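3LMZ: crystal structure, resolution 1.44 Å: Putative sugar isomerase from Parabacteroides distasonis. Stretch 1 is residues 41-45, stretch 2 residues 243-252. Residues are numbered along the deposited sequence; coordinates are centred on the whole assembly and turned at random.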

ATOM      1  N   ARG A  41      -4.238  -9.656  -7.994  1.00 11.91           N
ATOM      2  CA  ARG A  41      -3.004  -8.858  -8.066  1.00 11.95           C
ATOM      3  C   ARG A  41      -2.573  -8.388  -6.642  1.00 12.50           C
ATOM      4  O   ARG A  41      -1.403  -8.252  -6.407  1.00 12.64           O
ATOM      5  CB  ARG A  41      -3.178  -7.647  -9.008  1.00 13.56           C
ATOM      6  CG  ARG A  41      -3.268  -7.978 -10.476  1.00 15.67           C
ATOM      7  CD  ARG A  41      -3.228  -6.680 -11.327  1.00 18.64           C
ATOM      8  NE  ARG A  41      -1.904  -6.058 -11.281  1.00 20.83           N
ATOM      9  CZ  ARG A  41      -1.631  -4.819 -11.685  1.00 29.97           C
ATOM     10  NH1 ARG A  41      -2.586  -4.073 -12.192  1.00 20.33           N
ATOM     11  NH2 ARG A  41      -0.415  -4.321 -11.604  1.00 27.83           N
ATOM     12  N   LEU A  42      -3.551  -8.135  -5.771  1.00 12.48           N
ATOM     13  CA  LEU A  42      -3.271  -7.766  -4.383  1.00 13.59           C
ATOM     14  C   LEU A  42      -3.004  -8.904  -3.430  1.00 13.60           C
ATOM     15  O   LEU A  42      -2.734  -8.685  -2.272  1.00 11.98           O
ATOM     16  CB  LEU A  42      -4.417  -6.941  -3.802  1.00 14.28           C
ATOM     17  CG  LEU A  42      -4.726  -5.611  -4.440  1.00 17.67           C
ATOM     18  CD1 LEU A  42      -6.150  -5.152  -3.987  1.00 19.20           C
ATOM     19  CD2 LEU A  42      -3.654  -4.623  -4.092  1.00 17.38           C
ATOM     20  N   ASP A  43      -3.005 -10.145  -3.924  1.00 12.35           N
ATOM     21  CA  ASP A  43      -2.830 -11.337  -3.079  1.00 12.39           C
ATOM     22  C   ASP A  43      -3.889 -11.465  -1.993  1.00 13.27           C
ATOM     23  O   ASP A  43      -3.619 -11.895  -0.879  1.00 15.01           O
ATOM     24  CB  ASP A  43      -1.423 -11.387  -2.494  1.00 12.14           C
ATOM     25  CG  ASP A  43      -1.021 -12.762  -1.926  1.00 14.26           C
ATOM     26  OD1 ASP A  43      -1.467 -13.816  -2.459  1.00 15.21           O
ATOM     27  OD2 ASP A  43      -0.246 -12.799  -0.922  1.00 22.09           O
ATOM     28  N   ILE A  44      -5.136 -11.153  -2.345  1.00 13.86           N
ATOM     29  CA  ILE A  44      -6.283 -11.227  -1.446  1.00 10.80           C
ATOM     30  C   ILE A  44      -7.159 -12.396  -1.924  1.00 11.98           C
ATOM     31  O   ILE A  44      -7.465 -12.487  -3.119  1.00 13.12           O
ATOM     32  CB  ILE A  44      -7.106  -9.887  -1.419  1.00 12.70           C
ATOM     33  CG1 ILE A  44      -6.223  -8.760  -0.836  1.00 14.35           C
ATOM     34  CG2 ILE A  44      -8.452 -10.078  -0.694  1.00 12.47           C
ATOM     35  CD1 ILE A  44      -6.835  -7.342  -0.901  1.00 15.22           C
ATOM     36  N   HIS A  45      -7.588 -13.215  -0.971  1.00 14.03           N
ATOM     37  CA  HIS A  45      -8.170 -14.528  -1.280  1.00 12.98           C
ATOM     38  C   HIS A  45      -9.609 -14.656  -0.825  1.00 11.58           C
ATOM     39  O   HIS A  45     -10.156 -15.716  -0.970  1.00 12.57           O
ATOM     40  CB  HIS A  45      -7.224 -15.634  -0.704  1.00 12.91           C
ATOM     41  CG  HIS A  45      -5.880 -15.532  -1.318  1.00 14.29           C
ATOM     42  ND1 HIS A  45      -5.652 -15.929  -2.618  1.00 15.54           N
ATOM     43  CD2 HIS A  45      -4.720 -15.014  -0.862  1.00 18.45           C
ATOM     44  CE1 HIS A  45      -4.396 -15.633  -2.940  1.00 16.25           C
ATOM     45  NE2 HIS A  45      -3.821 -15.060  -1.894  1.00 15.98           N
ATOM     46  N   ILE A 243      -7.173   1.721  -2.811  1.00 12.08           N
ATOM     47  CA  ILE A 243      -7.351   0.320  -2.385  1.00 12.67           C
ATOM     48  C   ILE A 243      -5.971  -0.293  -2.132  1.00 13.44           C
ATOM     49  O   ILE A 243      -5.674  -0.826  -1.051  1.00 13.14           O
ATOM     50  CB  ILE A 243      -8.140  -0.516  -3.407  1.00 12.93           C
ATOM     51  CG1 ILE A 243      -9.619  -0.088  -3.467  1.00 12.10           C
ATOM     52  CG2 ILE A 243      -8.016  -1.980  -3.014  1.00 13.53           C
ATOM     53  CD1 ILE A 243     -10.319  -0.604  -4.741  1.00 13.81           C
ATOM     54  N   ALA A 244      -5.071  -0.134  -3.087  1.00 13.97           N
ATOM     55  CA  ALA A 244      -3.739  -0.819  -3.005  1.00 14.33           C
ATOM     56  C   ALA A 244      -2.847  -0.232  -1.934  1.00 12.40           C
ATOM     57  O   ALA A 244      -2.259  -0.968  -1.160  1.00 13.96           O
ATOM     58  CB  ALA A 244      -3.042  -0.737  -4.383  1.00 14.93           C
ATOM     59  N   GLU A 245      -2.875   1.108  -1.784  1.00 11.62           N
ATOM     60  CA  GLU A 245      -2.120   1.717  -0.690  1.00 10.88           C
ATOM     61  C   GLU A 245      -2.655   1.251   0.653  1.00 12.08           C
ATOM     62  O   GLU A 245      -1.904   0.918   1.563  1.00 13.09           O
ATOM     63  CB  GLU A 245      -2.213   3.249  -0.731  1.00 13.15           C
ATOM     64  CG  GLU A 245      -1.451   3.943   0.404  1.00 13.83           C
ATOM     65  CD  GLU A 245      -1.506   5.469   0.376  1.00 14.35           C
ATOM     66  OE1 GLU A 245      -1.830   6.019  -0.724  1.00 15.53           O
ATOM     67  OE2 GLU A 245      -1.159   6.055   1.423  1.00 13.99           O
ATOM     68  N   SER A 246      -3.990   1.191   0.798  1.00 12.51           N
ATOM     69  CA  SER A 246      -4.575   0.797   2.055  1.00 11.36           C
ATOM     70  C   SER A 246      -4.203  -0.656   2.406  1.00 10.66           C
ATOM     71  O   SER A 246      -3.923  -0.979   3.589  1.00 13.18           O
ATOM     72  CB  SER A 246      -6.088   0.886   1.963  1.00 11.14           C
ATOM     73  OG  SER A 246      -6.598   2.193   1.817  1.00 13.26           O
ATOM     74  N   ILE A 247      -4.206  -1.551   1.417  1.00 11.82           N
ATOM     75  CA  ILE A 247      -3.844  -2.939   1.591  1.00 13.13           C
ATOM     76  C   ILE A 247      -2.369  -3.050   1.994  1.00 12.51           C
ATOM     77  O   ILE A 247      -1.995  -3.831   2.900  1.00 13.88           O
ATOM     78  CB  ILE A 247      -4.223  -3.774   0.331  1.00 12.92           C
ATOM     79  CG1 ILE A 247      -5.747  -3.912   0.206  1.00 12.67           C
ATOM     80  CG2 ILE A 247      -3.478  -5.107   0.355  1.00 13.28           C
ATOM     81  CD1 ILE A 247      -6.478  -4.598   1.363  1.00 17.04           C
ATOM     82  N   GLY A 248      -1.503  -2.315   1.321  1.00 12.64           N
ATOM     83  CA  GLY A 248      -0.101  -2.325   1.714  1.00 12.14           C
ATOM     84  C   GLY A 248       0.155  -1.898   3.132  1.00 12.92           C
ATOM     85  O   GLY A 248       0.890  -2.514   3.840  1.00 12.80           O
ATOM     86  N   TYR A 249      -0.482  -0.799   3.539  1.00 11.39           N
ATOM     87  CA  TYR A 249      -0.328  -0.292   4.876  1.00 11.93           C
ATOM     88  C   TYR A 249      -0.828  -1.377   5.861  1.00 11.23           C
ATOM     89  O   TYR A 249      -0.201  -1.735   6.855  1.00 13.00           O
ATOM     90  CB  TYR A 249      -1.030   1.019   5.080  1.00 11.08           C
ATOM     91  CG  TYR A 249      -0.554   1.823   6.283  1.00 12.45           C
ATOM     92  CD1 TYR A 249      -0.952   1.498   7.545  1.00 11.09           C
ATOM     93  CD2 TYR A 249       0.325   2.905   6.118  1.00 14.51           C
ATOM     94  CE1 TYR A 249      -0.445   2.215   8.669  1.00 12.89           C
ATOM     95  CE2 TYR A 249       0.802   3.606   7.190  1.00 13.53           C
ATOM     96  CZ  TYR A 249       0.427   3.258   8.460  1.00 13.68           C
ATOM     97  OH  TYR A 249       0.929   3.960   9.526  1.00 15.42           O
ATOM     98  N   PHE A 250      -2.006  -1.945   5.626  1.00 11.18           N
ATOM     99  CA  PHE A 250      -2.602  -2.917   6.529  1.00 11.91           C
ATOM    100  C   PHE A 250      -1.769  -4.192   6.575  1.00 12.31           C
ATOM    101  O   PHE A 250      -1.632  -4.837   7.648  1.00 12.62           O
ATOM    102  CB  PHE A 250      -4.034  -3.248   6.089  1.00 12.13           C
ATOM    103  CG  PHE A 250      -4.787  -4.113   7.069  1.00 12.64           C
ATOM    104  CD1 PHE A 250      -5.387  -3.558   8.167  1.00 15.06           C
ATOM    105  CD2 PHE A 250      -4.835  -5.474   6.897  1.00 13.35           C
ATOM    106  CE1 PHE A 250      -6.077  -4.357   9.092  1.00 16.50           C
ATOM    107  CE2 PHE A 250      -5.496  -6.277   7.829  1.00 14.37           C
ATOM    108  CZ  PHE A 250      -6.090  -5.713   8.915  1.00 13.77           C
ATOM    109  N   LYS A 251      -1.217  -4.639   5.436  1.00 12.61           N
ATOM    110  CA  LYS A 251      -0.357  -5.827   5.453  1.00 13.90           C
ATOM    111  C   LYS A 251       0.853  -5.590   6.393  1.00 13.52           C
ATOM    112  O   LYS A 251       1.238  -6.440   7.191  1.00 13.56           O
ATOM    113  CB  LYS A 251       0.147  -6.189   4.063  1.00 14.37           C
ATOM    114  CG  LYS A 251      -0.878  -6.871   3.161  1.00 17.37           C
ATOM    115  CD  LYS A 251      -0.274  -7.109   1.763  1.00 17.93           C
ATOM    116  CE  LYS A 251      -1.197  -7.851   0.829  1.00 18.25           C
ATOM    117  NZ  LYS A 251      -0.533  -8.131  -0.514  1.00 14.21           N
ATOM    118  N   ALA A 252       1.456  -4.407   6.263  1.00 12.28           N
ATOM    119  CA  ALA A 252       2.582  -4.082   7.108  1.00 12.54           C
ATOM    120  C   ALA A 252       2.225  -4.059   8.566  1.00 13.89           C
ATOM    121  O   ALA A 252       2.953  -4.617   9.369  1.00 14.73           O
ATOM    122  CB  ALA A 252       3.239  -2.756   6.703  1.00 13.62           C
TER
HETATM  123  O   HOH W   1       0.991 -10.188  -0.083  1.00 24.98           O

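The contact is a small, mainly apolar packing of a helix-terminating turn against one face of a distant helix, closed at one end by a lysine that donates a hydrogen bond to a main-chain carbonyl of the turn. The two segments lie at least 201 residues apart in the sequence wherever they touch, and together they bury 251 Å².

Leu-42 is the centre of the apolar part and has the largest covered area of any residue in the contact. Its CA-to-CB bond points toward the helix, and with chi1 in m and chi2 in t its two methyl groups reach different neighbours: CD1 lies 3.8 Å from CG2 of Ile-243, whereas CD2 lies 3.9 Å from CB of Ala-244. The CA atoms of Leu-42 and Ala-244, 7.1 Å apart, are the nearest across the two stretches; the CA-to-CB bond of the leucine points toward the helix, that of the alanine sideways. One turn further along the helix, CG1 of Ile-247 approaches CD1 of Leu-42 more loosely, at 4.4 Å. The same isoleucine meets Ile-44 more tightly, its CD1 lying 3.6 Å from CD1 of Ile-44, so that Ile-247 touches both apolar residues of the turn.

The helical repeat explains this pattern. Ile-243, Ile-247 and Lys-251 are spaced four residues apart, and the backbone bonds from Ile-247 N to Ile-243 O (3.0 Å) and from Lys-251 N to Ile-247 O (2.8 Å) hold them in successive turns. Glu-245, by contrast, directs its CA-to-CB bond away from the turn and takes no part.

Lys-251 supplies the polar component. Its side chain is nearly fully extended beyond chi1, with chi2 to chi4 all in t, and this carries NZ to 2.9 Å from O of Leu-42, to which it donates a hydrogen bond. The next residue after Leu-42, Asp-43, has positive phi (59°) and is the first after the helix to leave helical geometry, in a Schellman motif. The carboxylate of Asp-43 joins the lysine indirectly: a water accepts a hydrogen bond from NZ of Lys-251 at 2.6 Å and donates one to OD2 of Asp-43 at 3.0 Å. The other carboxylate oxygen is engaged within the turn, since NE2 of His-45 donates to OD1 of Asp-43 at 2.7 Å with an angle of 155°. Asp-43 thus links His-45, which does not itself touch the helix, to the water-mediated edge of the contact.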